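Local structure of sugar kinase, pfkB family (Thermotoga maritima, 2AJR) at residues I59-L64 and Y275-V280; T71-G76 and N134-R139; Q183-L188 and A210-V215; G253-R258 and N289-A294. The protein probably phosphorylates a sugar phosphate such as fructose 1-phosphate with ATP, as a pfkB-family kinase that binds magnesium. All blocks are in the same frame, centred on the assembly; numbering follows the deposited sequence.

Contact 1 (I59-L64 and Y275-V280)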
# COMPACT_ATOMS: atom_id res chain seq x y z
N ILE A 59 13.68 -13.48 11.63
CA ILE A 59 14.35 -12.21 11.92
C ILE A 59 14.65 -12.16 13.43
O ILE A 59 15.79 -11.93 13.82
CB ILE A 59 13.52 -10.99 11.43
CG1 ILE A 59 13.45 -10.99 9.89
CG2 ILE A 59 14.11 -9.66 11.94
CD1 ILE A 59 12.30 -10.19 9.28
N ALA A 60 13.64 -12.39 14.26
CA ALA A 60 13.80 -12.49 15.72
C ALA A 60 14.94 -13.43 16.15
O ALA A 60 15.82 -13.05 16.93
CB ALA A 60 12.50 -12.94 16.36
N LEU A 61 14.94 -14.66 15.66
CA LEU A 61 16.00 -15.60 16.01
C LEU A 61 17.40 -15.09 15.59
O LEU A 61 18.38 -15.27 16.34
CB LEU A 61 15.73 -16.99 15.42
CG LEU A 61 14.56 -17.74 16.05
CD1 LEU A 61 14.27 -19.01 15.27
CD2 LEU A 61 14.82 -18.04 17.52
N SER A 62 17.48 -14.43 14.44
CA SER A 62 18.75 -13.87 13.96
C SER A 62 19.33 -12.85 14.94
O SER A 62 20.52 -12.88 15.21
CB SER A 62 18.62 -13.27 12.56
OG SER A 62 18.10 -11.96 12.62
N LYS A 63 18.50 -11.97 15.50
CA LYS A 63 18.97 -10.99 16.48
C LYS A 63 19.57 -11.66 17.70
O LYS A 63 20.38 -11.05 18.41
CB LYS A 63 17.82 -10.09 16.95
CG LYS A 63 17.15 -9.23 15.87
CD LYS A 63 17.86 -7.91 15.62
CE LYS A 63 16.94 -6.92 14.89
NZ LYS A 63 16.12 -6.09 15.83
N LEU A 64 19.15 -12.89 17.97
CA LEU A 64 19.64 -13.63 19.12
C LEU A 64 20.72 -14.65 18.75
O LEU A 64 21.05 -15.54 19.53
CB LEU A 64 18.48 -14.35 19.81
CG LEU A 64 17.34 -13.46 20.27
CD1 LEU A 64 16.11 -14.28 20.73
CD2 LEU A 64 17.83 -12.51 21.36
N TYR A 275 7.36 -13.35 20.74
CA TYR A 275 6.99 -14.36 21.74
C TYR A 275 7.46 -15.73 21.30
O TYR A 275 8.17 -16.42 22.03
CB TYR A 275 5.48 -14.40 21.94
CG TYR A 275 5.06 -14.91 23.31
CD1 TYR A 275 5.43 -16.18 23.75
CD2 TYR A 275 4.28 -14.12 24.15
CE1 TYR A 275 5.05 -16.64 25.00
CE2 TYR A 275 3.89 -14.58 25.40
CZ TYR A 275 4.28 -15.84 25.82
OH TYR A 275 3.90 -16.30 27.04
N VAL A 276 7.08 -16.15 20.10
CA VAL A 276 7.44 -17.48 19.63
C VAL A 276 8.96 -17.63 19.48
O VAL A 276 9.53 -18.65 19.88
CB VAL A 276 6.70 -17.84 18.32
CG1 VAL A 276 7.26 -19.12 17.70
CG2 VAL A 276 5.23 -18.01 18.62
N ALA A 277 9.61 -16.61 18.95
CA ALA A 277 11.06 -16.64 18.76
C ALA A 277 11.80 -16.81 20.09
O ALA A 277 12.80 -17.52 20.17
CB ALA A 277 11.53 -15.39 18.08
N GLY A 278 11.31 -16.13 21.12
CA GLY A 278 11.89 -16.25 22.44
C GLY A 278 11.79 -17.68 22.92
O GLY A 278 12.77 -18.24 23.41
N MSE A 279 10.62 -18.28 22.77
CA MSE A 279 10.42 -19.67 23.15
C MSE A 279 11.34 -20.59 22.38
O MSE A 279 11.95 -21.48 22.98
CB MSE A 279 8.97 -20.09 22.94
CG MSE A 279 8.03 -19.45 23.91
SE MSE A 279 6.23 -20.22 23.86
CE MSE A 279 6.30 -21.38 25.45
N VAL A 280 11.45 -20.39 21.07
CA VAL A 280 12.34 -21.22 20.27
C VAL A 280 13.77 -21.11 20.82
O VAL A 280 14.40 -22.12 21.10
CB VAL A 280 12.30 -20.89 18.76
CG1 VAL A 280 13.22 -21.83 17.98
CG2 VAL A 280 10.89 -21.02 18.24

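Contact 2 (T71-G76 and N134-R139)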
# COMPACT_ATOMS: atom_id res chain seq x y z
N THR A 71 11.11 -20.89 4.91
CA THR A 71 10.41 -21.39 3.73
C THR A 71 8.94 -20.91 3.65
O THR A 71 8.41 -20.31 4.58
CB THR A 71 10.48 -22.92 3.65
OG1 THR A 71 10.12 -23.33 2.33
CG2 THR A 71 9.56 -23.56 4.67
N GLY A 72 8.31 -21.20 2.50
CA GLY A 72 7.00 -20.66 2.15
C GLY A 72 6.83 -20.41 0.66
O GLY A 72 7.52 -21.01 -0.17
N PHE A 73 5.90 -19.53 0.30
CA PHE A 73 5.70 -19.16 -1.10
C PHE A 73 5.99 -17.68 -1.26
O PHE A 73 5.58 -16.89 -0.44
CB PHE A 73 4.27 -19.44 -1.55
CG PHE A 73 3.85 -20.86 -1.40
CD1 PHE A 73 4.35 -21.84 -2.24
CD2 PHE A 73 2.94 -21.23 -0.42
CE1 PHE A 73 3.96 -23.17 -2.11
CE2 PHE A 73 2.55 -22.56 -0.29
CZ PHE A 73 3.07 -23.53 -1.13
N VAL A 74 6.70 -17.30 -2.32
CA VAL A 74 6.87 -15.91 -2.67
C VAL A 74 6.58 -15.78 -4.14
O VAL A 74 6.68 -16.76 -4.88
CB VAL A 74 8.29 -15.42 -2.38
CG1 VAL A 74 8.63 -15.64 -0.91
CG2 VAL A 74 9.30 -16.11 -3.31
N GLY A 75 6.24 -14.58 -4.58
CA GLY A 75 6.03 -14.38 -6.01
C GLY A 75 6.10 -12.97 -6.49
O GLY A 75 5.97 -12.03 -5.72
N GLY A 76 6.28 -12.81 -7.80
CA GLY A 76 6.29 -11.51 -8.45
C GLY A 76 7.29 -10.48 -7.94
O GLY A 76 8.31 -10.82 -7.35
N ASN A 134 2.77 -29.12 -3.95
CA ASN A 134 3.56 -30.35 -4.00
C ASN A 134 5.05 -30.09 -3.96
O ASN A 134 5.78 -30.73 -3.21
CB ASN A 134 3.19 -31.21 -5.21
CG ASN A 134 1.85 -31.90 -5.04
OD1 ASN A 134 1.36 -32.09 -3.91
ND2 ASN A 134 1.24 -32.28 -6.15
N HIS A 135 5.51 -29.14 -4.75
CA HIS A 135 6.91 -28.77 -4.72
C HIS A 135 7.29 -28.30 -3.33
O HIS A 135 8.36 -28.62 -2.85
CB HIS A 135 7.20 -27.66 -5.72
CG HIS A 135 7.13 -28.11 -7.14
ND1 HIS A 135 6.94 -27.23 -8.18
CD2 HIS A 135 7.23 -29.34 -7.69
CE1 HIS A 135 6.93 -27.90 -9.32
NE2 HIS A 135 7.11 -29.18 -9.05
N PHE A 136 6.40 -27.56 -2.69
CA PHE A 136 6.65 -27.16 -1.32
C PHE A 136 6.78 -28.35 -0.37
O PHE A 136 7.70 -28.38 0.46
CB PHE A 136 5.56 -26.21 -0.78
CG PHE A 136 5.75 -25.89 0.66
CD1 PHE A 136 6.61 -24.87 1.05
CD2 PHE A 136 5.13 -26.64 1.64
CE1 PHE A 136 6.84 -24.58 2.39
CE2 PHE A 136 5.35 -26.36 2.99
CZ PHE A 136 6.22 -25.33 3.36
N LEU A 137 5.88 -29.32 -0.45
CA LEU A 137 5.90 -30.45 0.50
C LEU A 137 7.17 -31.25 0.34
O LEU A 137 7.75 -31.73 1.31
CB LEU A 137 4.68 -31.37 0.32
CG LEU A 137 3.33 -30.76 0.71
CD1 LEU A 137 2.14 -31.66 0.26
CD2 LEU A 137 3.31 -30.49 2.20
N ARG A 138 7.60 -31.37 -0.90
CA ARG A 138 8.78 -32.11 -1.27
C ARG A 138 10.04 -31.45 -0.68
O ARG A 138 10.93 -32.14 -0.17
CB ARG A 138 8.83 -32.18 -2.80
CG ARG A 138 9.49 -33.40 -3.39
CD ARG A 138 10.99 -33.23 -3.46
NE ARG A 138 11.49 -33.51 -4.80
CZ ARG A 138 11.54 -32.63 -5.80
NH1 ARG A 138 11.11 -31.38 -5.66
NH2 ARG A 138 12.01 -33.00 -6.96
N ARG A 139 10.11 -30.12 -0.72
CA ARG A 139 11.23 -29.38 -0.11
C ARG A 139 11.16 -29.39 1.40
O ARG A 139 12.19 -29.39 2.08
CB ARG A 139 11.22 -27.93 -0.53
CG ARG A 139 11.65 -27.67 -1.91
CD ARG A 139 11.99 -26.20 -2.05
NE ARG A 139 12.45 -25.89 -3.39
CZ ARG A 139 12.46 -24.69 -3.94
NH1 ARG A 139 12.05 -23.62 -3.26
NH2 ARG A 139 12.88 -24.54 -5.18

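Contact 3 (Q183-L188 and A210-V215)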
# COMPACT_ATOMS: atom_id res chain seq x y z
N GLN A 183 -1.32 -20.41 14.99
CA GLN A 183 -2.30 -20.23 13.91
C GLN A 183 -3.68 -19.98 14.47
O GLN A 183 -3.93 -20.22 15.63
CB GLN A 183 -2.32 -21.46 13.00
CG GLN A 183 -1.05 -21.57 12.18
CD GLN A 183 -1.08 -22.67 11.11
OE1 GLN A 183 -1.37 -23.82 11.39
NE2 GLN A 183 -0.72 -22.29 9.88
N THR A 184 -4.58 -19.50 13.61
CA THR A 184 -5.95 -19.21 14.00
C THR A 184 -6.71 -20.51 14.30
O THR A 184 -6.30 -21.60 13.86
CB THR A 184 -6.69 -18.40 12.90
OG1 THR A 184 -6.82 -19.20 11.71
CG2 THR A 184 -5.93 -17.09 12.57
N PRO A 185 -7.80 -20.41 15.08
CA PRO A 185 -8.56 -21.59 15.49
C PRO A 185 -8.93 -22.52 14.35
O PRO A 185 -8.75 -23.73 14.45
CB PRO A 185 -9.81 -20.98 16.11
CG PRO A 185 -9.33 -19.71 16.67
CD PRO A 185 -8.36 -19.18 15.67
N ARG A 186 -9.43 -21.94 13.26
CA ARG A 186 -9.91 -22.72 12.13
C ARG A 186 -8.80 -23.61 11.61
O ARG A 186 -8.99 -24.81 11.44
CB ARG A 186 -10.40 -21.78 11.02
CG ARG A 186 -11.40 -22.44 10.09
CD ARG A 186 -12.51 -21.47 9.66
NE ARG A 186 -13.22 -21.97 8.48
CZ ARG A 186 -12.74 -21.94 7.23
NH1 ARG A 186 -11.54 -21.41 6.97
NH2 ARG A 186 -13.47 -22.43 6.24
N LEU A 187 -7.62 -23.04 11.40
CA LEU A 187 -6.49 -23.86 10.99
C LEU A 187 -6.05 -24.85 12.10
O LEU A 187 -5.71 -25.99 11.79
CB LEU A 187 -5.33 -22.98 10.49
CG LEU A 187 -5.68 -21.99 9.36
CD1 LEU A 187 -4.45 -21.26 8.82
CD2 LEU A 187 -6.42 -22.65 8.22
N LEU A 188 -6.09 -24.44 13.37
CA LEU A 188 -5.65 -25.34 14.45
C LEU A 188 -6.59 -26.54 14.64
O LEU A 188 -6.15 -27.64 14.95
CB LEU A 188 -5.53 -24.60 15.79
CG LEU A 188 -4.33 -23.68 15.98
CD1 LEU A 188 -4.34 -23.08 17.36
CD2 LEU A 188 -3.03 -24.47 15.73
N ALA A 210 -15.57 -17.37 16.47
CA ALA A 210 -16.04 -18.77 16.44
C ALA A 210 -15.71 -19.54 17.71
O ALA A 210 -14.77 -19.20 18.41
CB ALA A 210 -15.42 -19.49 15.25
N SER A 211 -16.47 -20.58 18.01
CA SER A 211 -16.10 -21.51 19.07
C SER A 211 -14.87 -22.32 18.61
O SER A 211 -14.66 -22.53 17.42
CB SER A 211 -17.26 -22.45 19.44
OG SER A 211 -17.42 -23.52 18.52
N PHE A 212 -14.08 -22.76 19.57
CA PHE A 212 -12.83 -23.43 19.26
C PHE A 212 -12.71 -24.67 20.15
O PHE A 212 -12.77 -24.56 21.37
CB PHE A 212 -11.67 -22.45 19.46
CG PHE A 212 -10.31 -23.02 19.16
CD1 PHE A 212 -10.13 -24.01 18.21
CD2 PHE A 212 -9.19 -22.52 19.81
CE1 PHE A 212 -8.87 -24.52 17.95
CE2 PHE A 212 -7.92 -23.02 19.54
CZ PHE A 212 -7.76 -24.01 18.62
N LEU A 213 -12.58 -25.84 19.53
CA LEU A 213 -12.57 -27.12 20.23
C LEU A 213 -13.73 -27.27 21.24
O LEU A 213 -13.55 -27.81 22.34
CB LEU A 213 -11.23 -27.33 20.94
CG LEU A 213 -9.96 -27.33 20.10
CD1 LEU A 213 -8.76 -27.43 21.03
CD2 LEU A 213 -9.96 -28.46 19.09
N GLY A 214 -14.90 -26.78 20.86
CA GLY A 214 -16.08 -26.86 21.70
C GLY A 214 -16.22 -25.77 22.75
O GLY A 214 -17.19 -25.77 23.50
N VAL A 215 -15.25 -24.85 22.81
CA VAL A 215 -15.23 -23.78 23.82
C VAL A 215 -15.59 -22.46 23.19
O VAL A 215 -14.99 -22.05 22.20
CB VAL A 215 -13.82 -23.61 24.48
CG1 VAL A 215 -13.87 -22.57 25.60
CG2 VAL A 215 -13.29 -24.93 25.03

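Contact 4 (G253-R258 and N289-A294)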
# COMPACT_ATOMS: atom_id res chain seq x y z
N GLY A 253 0.28 -28.66 35.12
CA GLY A 253 -0.69 -27.65 35.62
C GLY A 253 -0.90 -26.42 34.74
O GLY A 253 -0.50 -26.40 33.58
N VAL A 254 -1.52 -25.38 35.31
CA VAL A 254 -1.84 -24.15 34.57
C VAL A 254 -1.32 -22.91 35.31
O VAL A 254 -1.57 -22.73 36.50
CB VAL A 254 -3.39 -23.99 34.35
CG1 VAL A 254 -3.70 -22.77 33.46
CG2 VAL A 254 -4.01 -25.26 33.74
N TRP A 255 -0.61 -22.04 34.58
CA TRP A 255 -0.14 -20.76 35.13
C TRP A 255 -0.71 -19.57 34.33
O TRP A 255 -1.26 -19.77 33.24
CB TRP A 255 1.38 -20.70 35.15
CG TRP A 255 2.02 -21.72 36.02
CD1 TRP A 255 2.55 -21.53 37.27
CD2 TRP A 255 2.24 -23.10 35.71
NE1 TRP A 255 3.06 -22.69 37.75
CE2 TRP A 255 2.89 -23.68 36.81
CE3 TRP A 255 1.94 -23.90 34.60
CZ2 TRP A 255 3.25 -25.02 36.85
CZ3 TRP A 255 2.30 -25.23 34.63
CH2 TRP A 255 2.95 -25.78 35.75
N LEU A 256 -0.59 -18.36 34.89
CA LEU A 256 -1.02 -17.13 34.23
C LEU A 256 0.07 -16.11 34.35
O LEU A 256 0.47 -15.77 35.47
CB LEU A 256 -2.28 -16.57 34.88
CG LEU A 256 -2.82 -15.25 34.33
CD1 LEU A 256 -3.08 -15.32 32.82
CD2 LEU A 256 -4.12 -14.87 35.10
N ILE A 257 0.56 -15.63 33.21
CA ILE A 257 1.59 -14.60 33.14
C ILE A 257 0.89 -13.28 32.82
O ILE A 257 0.13 -13.20 31.83
CB ILE A 257 2.63 -14.91 32.01
CG1 ILE A 257 3.21 -16.32 32.18
CG2 ILE A 257 3.74 -13.91 32.01
CD1 ILE A 257 4.01 -16.78 31.01
N ARG A 258 1.13 -12.25 33.63
CA ARG A 258 0.50 -10.95 33.41
C ARG A 258 1.51 -9.84 33.30
O ARG A 258 2.47 -9.79 34.08
CB ARG A 258 -0.38 -10.58 34.58
CG ARG A 258 -1.57 -11.45 34.82
CD ARG A 258 -2.36 -10.80 35.89
NE ARG A 258 -3.59 -11.50 36.21
CZ ARG A 258 -4.78 -11.23 35.70
NH1 ARG A 258 -4.92 -10.28 34.76
NH2 ARG A 258 -5.84 -11.92 36.12
N ASN A 289 12.15 -26.67 29.43
CA ASN A 289 11.43 -26.23 30.61
C ASN A 289 10.37 -25.24 30.13
O ASN A 289 10.68 -24.11 29.76
CB ASN A 289 12.38 -25.57 31.61
CG ASN A 289 11.67 -25.15 32.88
OD1 ASN A 289 10.64 -24.47 32.84
ND2 ASN A 289 12.21 -25.55 34.03
N PHE A 290 9.12 -25.69 30.13
CA PHE A 290 8.05 -25.01 29.42
C PHE A 290 7.58 -23.72 30.06
O PHE A 290 7.41 -22.72 29.37
CB PHE A 290 6.87 -25.97 29.23
CG PHE A 290 7.19 -27.14 28.36
CD1 PHE A 290 7.62 -26.95 27.06
CD2 PHE A 290 7.09 -28.44 28.84
CE1 PHE A 290 7.93 -28.03 26.24
CE2 PHE A 290 7.38 -29.53 28.02
CZ PHE A 290 7.81 -29.33 26.73
N LEU A 291 7.36 -23.71 31.36
CA LEU A 291 6.94 -22.48 32.01
C LEU A 291 8.00 -21.42 31.76
O LEU A 291 7.67 -20.30 31.32
CB LEU A 291 6.70 -22.66 33.51
CG LEU A 291 6.13 -21.38 34.17
CD1 LEU A 291 4.85 -20.94 33.46
CD2 LEU A 291 5.90 -21.55 35.67
N GLU A 292 9.27 -21.76 31.99
CA GLU A 292 10.36 -20.80 31.73
C GLU A 292 10.46 -20.41 30.25
O GLU A 292 10.80 -19.27 29.94
CB GLU A 292 11.70 -21.30 32.27
CG GLU A 292 11.70 -21.50 33.80
CD GLU A 292 11.67 -20.20 34.59
OE1 GLU A 292 12.54 -19.33 34.37
OE2 GLU A 292 10.79 -20.04 35.46
N MSE A 293 10.13 -21.32 29.34
CA MSE A 293 10.01 -20.97 27.93
C MSE A 293 8.96 -19.91 27.69
O MSE A 293 9.23 -18.93 27.02
CB MSE A 293 9.60 -22.15 27.09
CG MSE A 293 10.74 -22.98 26.58
SE MSE A 293 10.03 -24.37 25.42
CE MSE A 293 8.69 -23.40 24.55
N ALA A 294 7.75 -20.14 28.21
CA ALA A 294 6.67 -19.16 28.06
C ALA A 294 7.02 -17.81 28.70
O ALA A 294 6.68 -16.77 28.15
CB ALA A 294 5.38 -19.71 28.64

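Contact 1 (I59-L64 and Y275-V280)
L61 and V280 supply the clearest apolar packing between helix 53-63 and helix 271-286. L61 holds CG anti to its carbonyl carbon (chi1 -70°), which brings its methyls closer to the second helix than the start of the side chain is. CD2 of L61 lies 4.0 Å from CB of V280 while CD1 of L61 lies 4.0 Å from CG1 of V280, the two side chains crossing at about a right angle. L61 CD2 also reaches CB of A277 at 4.3 Å.

A second kind of contact is methyl against backbone: L61 CD2 sits 3.4 Å from O of A277, a van der Waals approach. A60 and A277 point their CB atoms at each other, but the modelled spacing is doubtful; the nearest CA atoms are those of L61 and A277, 5.7 Å apart. The short helical segments cross at -48° with 8.9 Å between axes.

This is helix-on-helix packing beside the central sheet of the alpha/beta fold, with V280 resting on C149 and V151 of that sheet. The side chain of A60 is about 12 Å from the bound magnesium. No hydrogen bond crosses, which implies cohesion from dispersion and burial of apolar surface.

Contact 2 (T71-G76 and N134-R139)
OG1 of T71 hydrogen-bonds to the carbonyl O of N96 in the neighbouring strand 93-100 and at the same time lies 3.5 Å from CE1 of F136. The first torsion of T71 sets this up: OG1 stands anti to the backbone N (chi1 -164°), and CG2 takes the position between N and the carbonyl carbon, where it comes within 3.7 Å of the same F136 CE1. Both branches of the threonine therefore bear on one corner of the ring.

The peptide that follows continues the contact. N of G72 meets F136 CE1 at 3.7 Å, close to the ring plane and at its edge, while the backbone of G72 is paired to V98. The chain turns a corner at this glycine, with backbone angles that call for the absence of a side chain.

On the far side of the corner F73 meets the root of F136. Its CE1 and CZ are each 3.7 Å from CB of F136, and the two side chains cross at about a right angle. The rings themselves form an oblique pair, with centroids 5.4 Å apart and planes inclined at 47°. F136 extends toward the strand because its CG is anti to the backbone N (chi1 175°).

L19, V17 and L168 also pack on F136. A buried aromatic from helix 130-144 thus sits against strands 14-18 and 68-75, the helix-on-sheet layering of the alpha/beta fold characteristic of ribokinase-like, pfkB-family kinases.

Contact 3 (Q183-L188 and A210-V215)
P185 lays its CB over one face of the F212 ring, 3.8 Å from the centroid and 19° off the ring normal, a CH-pi contact. The atoms beneath CB lie on the CG side of the ring: P185 CB is 3.7 Å from both CG and CD1 of F212. O of P185 approaches CE1 of F212 at 3.6 Å.

L188, one helical turn on, meets the distal end of the phenyl group obliquely. Its CB is 3.7 Å from CZ of F212, and its CD1 is 3.8 Å from that same CZ. The ring spans both helix residues because F212 extends fully, CG anti to the backbone N (chi1 -179°). On the opposite face from P185 lies CD1 of L213, offset toward the rim, so each face of the ring has an aliphatic neighbour, the leucine more loosely.

E189 of helix 185-193 takes a hydrogen bond from N of L213, and L226 of helix 220-233 also touches F212. F212 itself opens a type I' turn ending at V215. A phenylalanine from the loop before helix 220-233 thus packs on the first turn of helix 185-193, after strand 178-182, in the alpha/beta fold of the ribokinase clan.

Contact 4 (G253-R258 and N289-A294)
W255 is the first residue of strand 254-259 to touch helix 290-304, and it does so with the face of its indole. CD2 of L291 stands 3.6 Å from the centroid of the five-membered ring and only 7° off its normal, a CH-pi contact. L291 CD2 is 3.7 Å from both NE1 and CD1 of W255, while L291 CD1 packs at 3.9 Å against CB of W255. With CG anti to the backbone N (chi1 -175°), L291 reaches out to the indole and sets both methyls on the same side of it, CD1 nearer its CB and CG end.

The strand runs antiparallel to both neighbours, 245-249 and 325-329, in the sheet of this ribokinase-clan fold, and helix 290-304 lies across the face that W255 and I257 present.

I257 makes the second touch, through the tip of its longer branch. CD1 of I257 lies 4.0 Å from CB of A294 and 3.9 Å from O of A294; V248 of the adjoining strand packs on both residues. N289 caps the helix N terminus: its OD1 accepts from N of E292 at 3.2 Å, the donor tilted 28° from the amide's carbonyl plane.

From the N terminus, helix 53-63 opens contact 1, whose partner on helix 271-286 comes 211 residues later, closing the widest loop. Contacts 2 and 3 both form within that span and in series: contact 2 joins strand 68-75 to helix 130-144, then contact 3 closes a short loop from helix 185-193 to the turn before helix 220-233. Contact 4 opens on strand 254-259 before contact 1 closes and ends on helix 290-304, so these two cross. They also touch, Y275 OH lying 3.0 Å from A294 O as a probable hydrogen bond. Contacts 2 and 4 reach the same sheet on opposite sides of the chain's centre, 34 Å apart between centres.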